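Local coordinates for oxidoreductase, short chain dehydrogenase/reductase family protein (Collinsella aerofaciens, PDB 5FYD) that reduces the 7-oxo group of 7-oxolithocholate with NADPH to give ursodeoxycholate, working as a homodimeric short-chain dehydrogenase, at residues 26-40 / 52-66. Numbering follows the deposited sequence.
Sequences EKIAAGGMNVVMVGR and IRETYGVETKVVRAD
Y56, in the last turn of helix 42-56, lays its ring along helix 19-30, against E26, A29 and A30. Its CB rests on the methyl of A29, and Y56 CG lies 3.7 Å from A29 CB; small alanines at 29 and 30 let the aromatic ring come this close to the helix backbone. With CG set beside its own backbone N (chi1 -60°), the ring runs back along helix 19-30: Y56 CD1 lies 3.7 Å from A30 N, CE1 touches A30 CB, and CZ sits near E26 O. E26 O lies above one face and T55 CG2 above the opposite one, each offset toward the rim. At the tip, Y56 OH packs 3.6 Å from E26 CB. Replacing this tyrosine by alanine would probably uncover A30, leave A29 in contact with I52 and V58 alone, and open a gap between the helices. Deeper in, I52 and V58, both branched and apolar, close on A29 CB from the sheet side.

N34 starts the strand pairing: N34 OD1 accepts E59 N at 2.8 Å, the donor tilted 34° from the carbonyl plane, and a water joins N34 ND2 to E59 OE1. From there V35, M37 and G39 exchange parallel-strand hydrogen bonds with E59, K61, V63 and A65, ending near R40 and D66, both NADP(+)-binding residues.

Strand 34-39, helix 42-56 and strand 60-64 form a right-handed beta-alpha-beta crossover of the Rossmann fold, and helix 19-30 packs beside it. Edge strand 60-64 pairs with strand 34-39, whose other neighbour is strand 10-14; helices 19-30 and 42-56 lie over one face, and helix 72-80 meets V36, V38 and V63 on the other.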
# COMPACT_ATOMS: atom_id res chain seq x y z
N GLU A 26 10.91 10.28 -17.03
CA GLU A 26 10.35 11.47 -17.70
C GLU A 26 11.33 12.63 -17.64
O GLU A 26 11.51 13.33 -18.62
CB GLU A 26 8.99 11.85 -17.10
CG GLU A 26 7.94 10.78 -17.29
CD GLU A 26 6.70 10.98 -16.41
OE1 GLU A 26 6.78 11.65 -15.36
OE2 GLU A 26 5.66 10.44 -16.77
N LYS A 27 11.97 12.82 -16.48
CA LYS A 27 12.91 13.94 -16.31
C LYS A 27 14.14 13.82 -17.24
O LYS A 27 14.50 14.79 -17.93
CB LYS A 27 13.35 14.08 -14.85
CG LYS A 27 14.29 15.23 -14.56
CD LYS A 27 13.65 16.60 -14.75
CE LYS A 27 14.52 17.70 -14.14
NZ LYS A 27 13.74 18.93 -13.85
N ILE A 28 14.76 12.64 -17.31
CA ILE A 28 15.92 12.49 -18.18
C ILE A 28 15.54 12.54 -19.67
O ILE A 28 16.30 13.08 -20.47
CB ILE A 28 16.83 11.27 -17.83
CG1 ILE A 28 16.16 9.95 -18.15
CG2 ILE A 28 17.29 11.35 -16.36
CD1 ILE A 28 17.14 8.80 -18.11
N ALA A 29 14.36 12.04 -20.01
CA ALA A 29 13.87 12.14 -21.38
C ALA A 29 13.62 13.60 -21.76
O ALA A 29 14.02 14.02 -22.84
CB ALA A 29 12.61 11.32 -21.54
N ALA A 30 13.01 14.36 -20.86
CA ALA A 30 12.84 15.81 -21.06
C ALA A 30 14.19 16.52 -21.22
O ALA A 30 14.31 17.51 -21.95
CB ALA A 30 12.07 16.42 -19.90
N GLY A 31 15.20 16.01 -20.52
CA GLY A 31 16.56 16.46 -20.67
C GLY A 31 17.33 15.91 -21.86
O GLY A 31 18.54 16.10 -21.95
N GLY A 32 16.63 15.22 -22.76
CA GLY A 32 17.19 14.72 -24.00
C GLY A 32 17.85 13.35 -23.98
O GLY A 32 18.35 12.92 -25.01
N MET A 33 17.87 12.67 -22.84
CA MET A 33 18.53 11.37 -22.77
C MET A 33 17.61 10.26 -23.24
O MET A 33 16.40 10.28 -22.98
CB MET A 33 18.97 11.00 -21.35
CG MET A 33 20.02 11.92 -20.77
SD MET A 33 20.59 11.23 -19.18
CE MET A 33 22.27 10.89 -19.58
N ASN A 34 18.21 9.30 -23.92
CA ASN A 34 17.53 8.05 -24.24
C ASN A 34 17.46 7.26 -22.93
O ASN A 34 18.31 7.45 -22.08
CB ASN A 34 18.29 7.28 -25.31
CG ASN A 34 18.45 8.09 -26.58
OD1 ASN A 34 17.48 8.65 -27.12
ND2 ASN A 34 19.67 8.16 -27.08
N VAL A 35 16.46 6.39 -22.79
CA VAL A 35 16.15 5.84 -21.47
C VAL A 35 16.20 4.32 -21.49
O VAL A 35 15.49 3.69 -22.27
CB VAL A 35 14.76 6.29 -21.01
CG1 VAL A 35 14.46 5.81 -19.61
CG2 VAL A 35 14.65 7.81 -21.06
N VAL A 36 17.02 3.74 -20.62
CA VAL A 36 16.98 2.31 -20.34
C VAL A 36 16.16 2.19 -19.08
O VAL A 36 16.56 2.73 -18.05
CB VAL A 36 18.38 1.70 -20.11
CG1 VAL A 36 18.27 0.19 -19.98
CG2 VAL A 36 19.32 2.04 -21.23
N MET A 37 15.02 1.51 -19.16
CA MET A 37 14.10 1.38 -18.04
C MET A 37 14.03 -0.08 -17.62
O MET A 37 13.83 -0.97 -18.47
CB MET A 37 12.71 1.93 -18.38
CG MET A 37 12.01 1.34 -19.58
SD MET A 37 10.49 2.27 -19.88
CE MET A 37 11.21 3.76 -20.52
N VAL A 38 14.23 -0.31 -16.33
CA VAL A 38 14.39 -1.65 -15.81
C VAL A 38 13.45 -1.89 -14.66
O VAL A 38 13.27 -1.02 -13.77
CB VAL A 38 15.82 -1.90 -15.31
CG1 VAL A 38 16.04 -3.39 -15.02
CG2 VAL A 38 16.85 -1.37 -16.30
N GLY A 39 12.84 -3.08 -14.67
CA GLY A 39 11.94 -3.48 -13.61
C GLY A 39 11.36 -4.84 -13.89
O GLY A 39 11.60 -5.41 -14.93
N ARG A 40 10.59 -5.36 -12.93
CA ARG A 40 10.04 -6.71 -13.07
C ARG A 40 8.75 -6.79 -13.91
O ARG A 40 8.49 -7.82 -14.50
CB ARG A 40 9.87 -7.42 -11.72
CG ARG A 40 9.21 -6.65 -10.62
CD ARG A 40 8.85 -7.58 -9.47
NE ARG A 40 7.62 -8.28 -9.79
CZ ARG A 40 6.38 -7.80 -9.60
NH1 ARG A 40 6.18 -6.59 -9.07
NH2 ARG A 40 5.33 -8.53 -9.96
N ILE A 52 6.96 7.40 -23.32
CA ILE A 52 8.19 8.19 -23.32
C ILE A 52 8.58 8.52 -24.76
O ILE A 52 8.92 9.66 -25.07
CB ILE A 52 9.33 7.48 -22.56
CG1 ILE A 52 9.08 7.48 -21.03
CG2 ILE A 52 10.70 8.09 -22.89
CD1 ILE A 52 9.33 8.76 -20.30
N ARG A 53 8.58 7.51 -25.63
CA ARG A 53 8.92 7.75 -27.04
C ARG A 53 7.98 8.79 -27.66
O ARG A 53 8.43 9.73 -28.32
CB ARG A 53 8.85 6.44 -27.83
CG ARG A 53 9.98 5.46 -27.53
CD ARG A 53 10.10 4.40 -28.60
NE ARG A 53 8.89 3.60 -28.75
CZ ARG A 53 8.52 2.59 -27.95
NH1 ARG A 53 9.23 2.23 -26.88
NH2 ARG A 53 7.39 1.93 -28.21
N GLU A 54 6.68 8.63 -27.43
CA GLU A 54 5.66 9.49 -28.05
C GLU A 54 5.68 10.93 -27.50
O GLU A 54 5.50 11.89 -28.24
CB GLU A 54 4.27 8.87 -27.89
CG GLU A 54 3.31 9.23 -29.00
CD GLU A 54 3.72 8.60 -30.33
OE1 GLU A 54 3.79 7.35 -30.45
OE2 GLU A 54 4.01 9.38 -31.25
N THR A 55 5.97 11.07 -26.21
CA THR A 55 6.00 12.37 -25.56
C THR A 55 7.31 13.13 -25.79
O THR A 55 7.28 14.36 -26.00
CB THR A 55 5.76 12.19 -24.04
OG1 THR A 55 4.52 11.50 -23.87
CG2 THR A 55 5.71 13.53 -23.32
N TYR A 56 8.43 12.43 -25.71
CA TYR A 56 9.77 13.07 -25.68
C TYR A 56 10.64 12.87 -26.90
O TYR A 56 11.60 13.60 -27.08
CB TYR A 56 10.54 12.66 -24.44
CG TYR A 56 9.82 13.04 -23.16
CD1 TYR A 56 9.81 14.35 -22.72
CD2 TYR A 56 9.13 12.09 -22.41
CE1 TYR A 56 9.14 14.71 -21.57
CE2 TYR A 56 8.47 12.46 -21.26
CZ TYR A 56 8.48 13.77 -20.85
OH TYR A 56 7.81 14.12 -19.69
N GLY A 57 10.31 11.90 -27.75
CA GLY A 57 11.09 11.66 -28.96
C GLY A 57 12.48 11.13 -28.69
O GLY A 57 13.41 11.36 -29.47
N VAL A 58 12.63 10.43 -27.57
CA VAL A 58 13.90 9.77 -27.26
C VAL A 58 13.78 8.29 -27.54
O VAL A 58 12.66 7.76 -27.66
CB VAL A 58 14.37 10.03 -25.80
CG1 VAL A 58 14.53 11.54 -25.58
CG2 VAL A 58 13.46 9.41 -24.77
N GLU A 59 14.92 7.63 -27.62
CA GLU A 59 14.95 6.17 -27.75
C GLU A 59 14.74 5.54 -26.39
O GLU A 59 15.09 6.13 -25.36
CB GLU A 59 16.28 5.70 -28.32
CG GLU A 59 16.55 6.16 -29.74
CD GLU A 59 17.92 5.77 -30.20
OE1 GLU A 59 18.87 6.53 -29.94
OE2 GLU A 59 18.08 4.65 -30.73
N THR A 60 14.18 4.33 -26.39
CA THR A 60 13.99 3.58 -25.16
C THR A 60 14.52 2.16 -25.30
O THR A 60 14.67 1.65 -26.40
CB THR A 60 12.51 3.53 -24.72
OG1 THR A 60 11.73 2.86 -25.73
CG2 THR A 60 11.98 4.94 -24.44
N LYS A 61 14.88 1.56 -24.17
CA LYS A 61 15.20 0.15 -24.09
C LYS A 61 14.58 -0.38 -22.82
O LYS A 61 14.78 0.21 -21.75
CB LYS A 61 16.71 -0.04 -24.04
CG LYS A 61 17.18 -1.46 -24.29
CD LYS A 61 18.70 -1.51 -24.35
CE LYS A 61 19.30 -0.80 -25.56
NZ LYS A 61 19.42 -1.72 -26.73
N VAL A 62 13.82 -1.45 -22.93
CA VAL A 62 13.12 -2.03 -21.78
C VAL A 62 13.88 -3.28 -21.38
O VAL A 62 14.16 -4.12 -22.25
CB VAL A 62 11.67 -2.40 -22.15
CG1 VAL A 62 11.04 -3.31 -21.10
CG2 VAL A 62 10.86 -1.12 -22.32
N VAL A 63 14.19 -3.40 -20.09
CA VAL A 63 14.90 -4.55 -19.56
C VAL A 63 14.05 -5.12 -18.41
O VAL A 63 13.81 -4.45 -17.41
CB VAL A 63 16.32 -4.18 -19.07
CG1 VAL A 63 17.06 -5.41 -18.55
CG2 VAL A 63 17.12 -3.48 -20.15
N ARG A 64 13.56 -6.35 -18.58
CA ARG A 64 12.88 -7.02 -17.50
C ARG A 64 13.92 -7.66 -16.60
O ARG A 64 14.72 -8.47 -17.06
CB ARG A 64 11.90 -8.09 -18.02
CG ARG A 64 10.95 -8.51 -16.92
CD ARG A 64 10.53 -9.97 -16.93
NE ARG A 64 10.04 -10.33 -15.58
CZ ARG A 64 10.78 -10.83 -14.57
NH1 ARG A 64 12.08 -11.11 -14.72
NH2 ARG A 64 10.20 -11.08 -13.40
N ALA A 65 13.95 -7.23 -15.34
CA ALA A 65 14.79 -7.86 -14.32
C ALA A 65 14.14 -7.72 -12.96
O ALA A 65 13.52 -6.69 -12.66
CB ALA A 65 16.19 -7.27 -14.31
N ASP A 66 14.29 -8.75 -12.14
CA ASP A 66 13.76 -8.73 -10.78
C ASP A 66 14.96 -8.55 -9.88
O ASP A 66 15.80 -9.44 -9.78
CB ASP A 66 13.03 -10.04 -10.50
CG ASP A 66 12.46 -10.12 -9.11
OD1 ASP A 66 12.94 -9.41 -8.19
OD2 ASP A 66 11.50 -10.91 -8.95
O HOH W 1 13.38 15.29 -25.31
O HOH W 2 20.06 9.37 -29.54